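SusD homolog (Bacteroides ovatus, PDB 4F53) probably binds mucin O-glycans at the cell surface, as a SusD-family outer-membrane lipoprotein built on a TPR-like helical scaffold. Local coordinates at residues 316-321 with 394-399; 253-256 with 262-265. All coordinates share one frame; numbering follows the deposited sequence.

Contact 1: residues 316-321 with 394-399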
loop_
_atom_site.group_PDB
_atom_site.type_symbol
_atom_site.label_atom_id
_atom_site.label_comp_id
_atom_site.label_asym_id
_atom_site.label_seq_id
_atom_site.Cartn_x
_atom_site.Cartn_y
_atom_site.Cartn_z
ATOM N N SER A 316 4.294 29.286 -0.858
ATOM C CA SER A 316 5.334 29.254 0.198
ATOM C C SER A 316 4.837 28.793 1.588
ATOM O O SER A 316 5.676 28.446 2.421
ATOM C CB SER A 316 6.028 30.607 0.339
ATOM O OG SER A 316 5.131 31.593 0.817
ATOM N N TRP A 317 3.514 28.793 1.840
ATOM C CA TRP A 317 2.976 28.378 3.143
ATOM C C TRP A 317 2.440 26.948 3.145
ATOM O O TRP A 317 1.846 26.534 4.142
ATOM C CB TRP A 317 1.879 29.348 3.632
ATOM C CG TRP A 317 2.332 30.772 3.818
ATOM C CD1 TRP A 317 3.615 31.236 3.832
ATOM C CD2 TRP A 317 1.491 31.911 4.020
ATOM N NE1 TRP A 317 3.624 32.595 3.968
ATOM C CE2 TRP A 317 2.332 33.040 4.107
ATOM C CE3 TRP A 317 0.104 32.087 4.155
ATOM C CZ2 TRP A 317 1.832 34.336 4.315
ATOM C CZ3 TRP A 317 -0.394 33.371 4.339
ATOM C CH2 TRP A 317 0.463 34.479 4.415
ATOM N N SER A 318 2.712 26.173 2.069
ATOM C CA SER A 318 2.265 24.781 1.868
ATOM C C SER A 318 2.567 23.817 3.018
ATOM O O SER A 318 1.793 22.877 3.226
ATOM C CB SER A 318 2.863 24.199 0.591
ATOM O OG SER A 318 2.334 24.893 -0.520
ATOM N N GLN A 319 3.667 24.024 3.764
ATOM C CA GLN A 319 4.004 23.094 4.859
ATOM C C GLN A 319 3.129 23.360 6.108
ATOM O O GLN A 319 3.139 22.558 7.027
ATOM C CB GLN A 319 5.499 23.094 5.167
ATOM C CG GLN A 319 6.337 22.644 3.956
ATOM C CD GLN A 319 7.831 22.715 4.171
ATOM O OE1 GLN A 319 8.329 23.308 5.129
ATOM N NE2 GLN A 319 8.583 22.073 3.298
ATOM N N GLY A 320 2.287 24.396 6.054
ATOM C CA GLY A 320 1.284 24.680 7.069
ATOM C C GLY A 320 0.110 23.706 6.984
ATOM O O GLY A 320 -0.714 23.658 7.893
ATOM N N SER A 321 0.016 22.907 5.891
ATOM C CA SER A 321 -1.008 21.864 5.674
ATOM C C SER A 321 -0.917 20.812 6.769
ATOM O O SER A 321 0.154 20.654 7.363
ATOM C CB SER A 321 -0.831 21.205 4.305
ATOM O OG SER A 321 -0.904 22.176 3.275
ATOM N N ASP A 394 -8.707 25.202 -1.593
ATOM C CA ASP A 394 -7.317 25.464 -1.189
ATOM C C ASP A 394 -7.300 26.582 -0.082
ATOM O O ASP A 394 -7.699 27.716 -0.352
ATOM C CB ASP A 394 -6.425 25.850 -2.404
ATOM C CG ASP A 394 -4.927 26.013 -2.125
ATOM O OD1 ASP A 394 -4.543 26.160 -0.929
ATOM O OD2 ASP A 394 -4.145 26.035 -3.093
ATOM N N PRO A 395 -6.870 26.269 1.170
ATOM C CA PRO A 395 -6.898 27.302 2.240
ATOM C C PRO A 395 -5.932 28.470 2.019
ATOM O O PRO A 395 -6.043 29.512 2.695
ATOM C CB PRO A 395 -6.530 26.522 3.501
ATOM C CG PRO A 395 -5.789 25.320 3.004
ATOM C CD PRO A 395 -6.384 24.967 1.685
ATOM N N LEU A 396 -5.005 28.316 1.064
ATOM C CA LEU A 396 -4.020 29.351 0.766
ATOM C C LEU A 396 -4.461 30.281 -0.383
ATOM O O LEU A 396 -3.807 31.300 -0.621
ATOM C CB LEU A 396 -2.653 28.714 0.470
ATOM C CG LEU A 396 -1.947 28.054 1.689
ATOM C CD1 LEU A 396 -0.611 27.513 1.300
ATOM C CD2 LEU A 396 -1.778 29.042 2.845
ATOM N N LYS A 397 -5.596 29.970 -1.044
ATOM C CA LYS A 397 -6.167 30.775 -2.132
ATOM C C LYS A 397 -6.431 32.222 -1.652
ATOM O O LYS A 397 -7.074 32.425 -0.618
ATOM C CB LYS A 397 -7.449 30.132 -2.688
ATOM C CG LYS A 397 -8.041 30.911 -3.855
ATOM C CD LYS A 397 -9.505 30.603 -4.035
ATOM C CE LYS A 397 -10.126 31.458 -5.108
ATOM N NZ LYS A 397 -11.516 31.028 -5.392
ATOM N N GLY A 398 -5.863 33.188 -2.377
ATOM C CA GLY A 398 -5.979 34.604 -2.058
ATOM C C GLY A 398 -5.122 35.121 -0.908
ATOM O O GLY A 398 -5.172 36.319 -0.611
ATOM N N GLN A 399 -4.346 34.239 -0.226
ATOM C CA GLN A 399 -3.477 34.644 0.890
ATOM C C GLN A 399 -2.252 35.432 0.382
ATOM O O GLN A 399 -1.925 35.383 -0.804
ATOM C CB GLN A 399 -3.036 33.439 1.746
ATOM C CG GLN A 399 -4.151 32.797 2.578
ATOM C CD GLN A 399 -4.677 33.694 3.686
ATOM O OE1 GLN A 399 -3.923 34.261 4.484
ATOM N NE2 GLN A 399 -5.989 33.786 3.807
#
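Trp317 and Leu396 bring the two backbones nearest, with their CA atoms 7.5 Å apart and no hydrogen bond between the segments. In 316-321 the chain winds through a short 3-10 segment at 318-320. The other segment makes two successive turns, type I from Asp394 to Lys397 and type II from Leu396 to Gln399. An Asx turn braces the first of them: Leu396 N donates to Asp394 OD1 at 3.0 Å, from above the carboxylate plane. Gly398 takes the positive phi (77°) of the second turn.

Leu396 reaches across with both methyls. CD1 lies against the backbone, 3.6 Å from Trp317 C, and also touches Ser318 N. CD2 packs on Trp317 CB at 3.8 Å and on CE3 at the indole edge. This is loop-to-loop packing, between the chain leading into strand 332-335 and the long loop that precedes helix 423-438. Phe288 of helix 288-291 also touches Leu396.

Gln399 meets the far rim of the indole. Its OE1 lies in the ring plane, 3.6 Å from Trp317 CZ3, and its CB sits beside the same carbon. The bend at chi2 (-67°) helps bring OE1, not NE2, back to this edge, with the amide plane 45° from the ring. NE2 is hydrogen-bonded to Thr297 OG1. Replacing Trp317 by alanine would probably open a gap beside Leu396 CD2 and strip Gln399 CB and OE1 of their indole neighbour.

Contact 2: residues 253-256 with 262-265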
loop_
_atom_site.group_PDB
_atom_site.type_symbol
_atom_site.label_atom_id
_atom_site.label_comp_id
_atom_site.label_asym_id
_atom_site.label_seq_id
_atom_site.Cartn_x
_atom_site.Cartn_y
_atom_site.Cartn_z
ATOM N N ARG A 253 10.503 11.435 9.970
ATOM C CA ARG A 253 11.438 12.198 9.151
ATOM C C ARG A 253 10.695 12.904 8.019
ATOM O O ARG A 253 10.785 14.128 7.895
ATOM C CB ARG A 253 12.538 11.272 8.556
ATOM C CG ARG A 253 13.435 10.577 9.565
ATOM C CD ARG A 253 14.185 11.557 10.433
ATOM N NE ARG A 253 15.309 10.907 11.102
ATOM C CZ ARG A 253 15.397 10.697 12.410
ATOM N NH1 ARG A 253 14.421 11.086 13.219
ATOM N NH2 ARG A 253 16.467 10.108 12.920
ATOM N N PHE A 254 9.943 12.142 7.217
ATOM C CA PHE A 254 9.249 12.669 6.024
ATOM C C PHE A 254 8.281 13.763 6.363
ATOM O O PHE A 254 8.272 14.792 5.691
ATOM C CB PHE A 254 8.506 11.583 5.230
ATOM C CG PHE A 254 9.247 10.284 5.025
ATOM C CD1 PHE A 254 10.636 10.266 4.895
ATOM C CD2 PHE A 254 8.552 9.079 4.939
ATOM C CE1 PHE A 254 11.324 9.057 4.765
ATOM C CE2 PHE A 254 9.236 7.876 4.763
ATOM C CZ PHE A 254 10.618 7.874 4.685
HETATM N N MSE A 255 7.493 13.549 7.419
HETATM C CA MSE A 255 6.464 14.494 7.799
HETATM C C MSE A 255 6.952 15.575 8.779
HETATM O O MSE A 255 6.886 16.768 8.473
HETATM C CB MSE A 255 5.272 13.712 8.413
HETATM C CG MSE A 255 4.599 12.734 7.418
HETATM SE SE MSE A 255 3.187 13.666 6.431
HETATM C CE MSE A 255 2.373 12.213 5.473
ATOM N N VAL A 256 7.395 15.167 9.968
ATOM C CA VAL A 256 7.691 16.107 11.043
ATOM C C VAL A 256 9.060 16.789 10.893
ATOM O O VAL A 256 9.098 18.019 10.821
ATOM C CB VAL A 256 7.518 15.452 12.448
ATOM C CG1 VAL A 256 7.718 16.482 13.548
ATOM C CG2 VAL A 256 6.144 14.798 12.586
ATOM N N ARG A 262 3.206 15.988 3.376
ATOM C CA ARG A 262 2.039 16.458 4.128
ATOM C C ARG A 262 0.884 15.514 3.831
ATOM O O ARG A 262 0.982 14.706 2.907
ATOM C CB ARG A 262 1.686 17.931 3.785
ATOM C CG ARG A 262 2.636 18.959 4.443
ATOM C CD ARG A 262 2.499 18.909 5.954
ATOM N NE ARG A 262 3.386 19.816 6.675
ATOM C CZ ARG A 262 4.560 19.468 7.196
ATOM N NH1 ARG A 262 5.048 18.251 6.995
ATOM N NH2 ARG A 262 5.269 20.343 7.895
ATOM N N ILE A 263 -0.194 15.584 4.617
ATOM C CA ILE A 263 -1.396 14.763 4.359
ATOM C C ILE A 263 -2.027 15.283 3.058
ATOM O O ILE A 263 -2.006 16.497 2.809
ATOM C CB ILE A 263 -2.377 14.839 5.573
ATOM C CG1 ILE A 263 -1.733 14.282 6.859
ATOM C CG2 ILE A 263 -3.756 14.165 5.297
ATOM C CD1 ILE A 263 -1.298 12.797 6.826
ATOM N N SER A 264 -2.569 14.386 2.238
ATOM C CA SER A 264 -3.237 14.747 0.985
ATOM C C SER A 264 -4.561 15.446 1.240
ATOM O O SER A 264 -5.238 15.217 2.262
ATOM C CB SER A 264 -3.496 13.501 0.140
ATOM O OG SER A 264 -4.490 12.686 0.732
ATOM N N ALA A 265 -4.946 16.270 0.279
ATOM C CA ALA A 265 -6.216 16.983 0.294
ATOM C C ALA A 265 -7.395 15.960 0.198
ATOM O O ALA A 265 -8.439 16.174 0.810
ATOM C CB ALA A 265 -6.255 17.970 -0.861
HETATM O O HOH W 1 6.660 19.813 10.850
#
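Met255, a selenomethionine on helix 250-257, meets Arg262 and Ile263 across a buried contact where the CA atoms of Met255 and Arg262 are 6.1 Å apart. Its SE rests on the Arg262 backbone, 3.8 Å from CA and beside N. The terminal CE goes further, past Arg262 O, and packs against Ile263 CD1 at 4.0 Å. These two side chains cross at about a right angle.

Arg262 can be followed from its root to its tip. CB starts out away from helix 250-257. CG stands beside the backbone N, and the chain bends at chi2 (-65°), which turns the guanidinium back to the helix. CG and CD pass alongside the 316-321 loop, with CD close to Ser321 O. NE is hydrogen-bonded to Gln319 O of that loop. CZ holds the two terminal nitrogens towards the helix. NH1 donates to Met255 O at 2.8 Å, with an N-H...O angle of 147°. The oxygen lies near the guanidinium edge, 18° out of its plane. NH2 is hydrogen-bonded to Ser259 OG and makes a weak bond to a water. That water donates to Val256 O at 3.0 Å. With bonds from NE, NH1 and NH2, the buried guanidinium is fixed in rotation.

The contact closes a short helix-loop-strand unit, from helix 250-257 to strand 261-263. That strand pairs antiparallel with strand 62-64. Beyond it, Ser264 N-caps helix 265-273, its OG bonded to Leu267 N. On the other flank, Phe254 packs against helix 44-58.

Contact 2 is complete by residue 265, well before residue 316, where contact 1 begins. Their centres are 14 Å apart, and both lie to one side of the middle of the molecule. Contact 2 is the deeper, 16 Å from the centre of the chain, and contact 1 lies further out, at 28 Å. The 316-321 loop is shared by both: one part of it packs on the 394-399 turns, while its backbone oxygens face Arg262. Together the contacts tie the outlying 394-399 loop, by way of 316-321, to strand 261-263 and helix 250-257, all within the SusD-like fold.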